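Local coordinates for Non-structural protein 2 (Bluetongue virus, PDB 1UTY), which binds single-stranded RNA through its amino-terminal RNA-binding domain, at the interface of chains A and B. Residues are numbered along the deposited sequence; one frame, centred on the assembly and turned at random. Chains: chain A/B, Non-structural protein 2.

The interface of chains A and B. Residues chain A 103-105, 118; chain B 154, 157-158.
B:Ile154 pushes the end of its longer branch, CD1, onto strand 102-110 of chain A, reaching the backbone carbonyl carbon C of A:Met104 at 3.5 Å. CG1 stands anti to the backbone N (chi1 -160°), which directs this branch at chain A. Its CD1 also lies 3.8 Å from CB of A:Pro103 and 3.4 Å from the methylene CG of A:Glu118, whose side chain crosses that of the isoleucine at a slant. The methyl thus sits in a corner where two strands meet, against backbone and proline ring of strand 102-110 and the aliphatic part of the glutamate on strand 113-123. A:Met104 contributes backbone, its thioether pointing away. Beside this centre, the methyl CD2 of B:Leu157 makes a looser contact, 4.0 Å from CB of A:Ala105.

At the polar rim, the extended A:Glu118 brings carboxylate oxygen OE1 to 3.0 Å from NE of B:Arg158, forming a salt bridge. The accompanying hydrogen bond is weak, bent to 129° at the hydrogen, and the carboxylate and guanidinium planes are perpendicular, so the pairing is single-pronged. CG1 of B:Ile154 lies over one guanidinium face near its rim, linking the ion pair to the apolar centre.

The site joins neighbouring strands 102-110 and 113-123 of one subunit to helix 154-157, near the end of the modelled chain, and the following residue of the other; two-fold symmetry repeats the contact, probably helping to hold the deposited assembly together.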
loop_
_atom_site.group_PDB
_atom_site.type_symbol
_atom_site.label_atom_id
_atom_site.label_comp_id
_atom_site.label_asym_id
_atom_site.label_seq_id
_atom_site.Cartn_x
_atom_site.Cartn_y
_atom_site.Cartn_z
ATOM N N PRO A 103 11.710 -8.333 1.037
ATOM C CA PRO A 103 12.952 -8.748 0.381
ATOM C C PRO A 103 13.308 -10.209 0.681
ATOM O O PRO A 103 12.981 -10.726 1.741
ATOM C CB PRO A 103 13.999 -7.793 0.970
ATOM C CG PRO A 103 13.388 -7.243 2.210
ATOM C CD PRO A 103 11.916 -7.212 1.974
ATOM N N MET A 104 13.955 -10.869 -0.268
ATOM C CA MET A 104 14.354 -12.261 -0.103
ATOM C C MET A 104 15.789 -12.391 -0.526
ATOM O O MET A 104 16.172 -11.884 -1.579
ATOM C CB MET A 104 13.519 -13.189 -0.993
ATOM C CG MET A 104 12.051 -13.259 -0.637
ATOM S SD MET A 104 11.191 -14.529 -1.560
ATOM C CE MET A 104 11.494 -14.001 -3.281
ATOM N N ALA A 105 16.578 -13.060 0.301
ATOM C CA ALA A 105 17.915 -13.461 -0.083
ATOM C C ALA A 105 17.786 -14.774 -0.863
ATOM O O ALA A 105 17.285 -15.774 -0.345
ATOM C CB ALA A 105 18.796 -13.631 1.152
ATOM N N GLU A 118 19.181 -10.281 -4.290
ATOM C CA GLU A 118 18.000 -9.808 -3.595
ATOM C C GLU A 118 16.838 -9.794 -4.570
ATOM O O GLU A 118 16.950 -9.253 -5.668
ATOM C CB GLU A 118 18.231 -8.421 -3.016
ATOM C CG GLU A 118 17.413 -8.152 -1.767
ATOM C CD GLU A 118 17.281 -6.676 -1.442
ATOM O OE1 GLU A 118 18.314 -6.037 -1.146
ATOM O OE2 GLU A 118 16.143 -6.163 -1.490
ATOM N N ILE B 154 19.332 -11.657 4.514
ATOM C CA ILE B 154 19.144 -10.442 3.731
ATOM C C ILE B 154 20.167 -9.355 4.109
ATOM O O ILE B 154 20.817 -8.781 3.226
ATOM C CB ILE B 154 17.638 -9.953 3.746
ATOM C CG1 ILE B 154 17.356 -9.021 2.566
ATOM C CG2 ILE B 154 17.218 -9.314 5.086
ATOM C CD1 ILE B 154 17.256 -9.744 1.255
ATOM N N LEU B 157 23.696 -10.042 2.954
ATOM C CA LEU B 157 23.807 -10.035 1.489
ATOM C C LEU B 157 24.092 -8.641 0.917
ATOM O O LEU B 157 24.837 -8.503 -0.059
ATOM C CB LEU B 157 22.550 -10.641 0.840
ATOM C CG LEU B 157 22.619 -11.113 -0.624
ATOM C CD1 LEU B 157 23.587 -12.269 -0.802
ATOM C CD2 LEU B 157 21.236 -11.498 -1.134
ATOM N N ARG B 158 23.487 -7.620 1.519
ATOM C CA ARG B 158 23.750 -6.233 1.147
ATOM C C ARG B 158 25.182 -5.882 1.557
ATOM O O ARG B 158 25.502 -5.813 2.747
ATOM C CB ARG B 158 22.725 -5.295 1.798
ATOM C CG ARG B 158 21.325 -5.345 1.166
ATOM C CD ARG B 158 20.171 -5.450 2.173
ATOM N NE ARG B 158 18.882 -5.006 1.631
ATOM C CZ ARG B 158 17.753 -4.922 2.338
ATOM N NH1 ARG B 158 17.741 -5.252 3.626
ATOM N NH2 ARG B 158 16.626 -4.499 1.769
#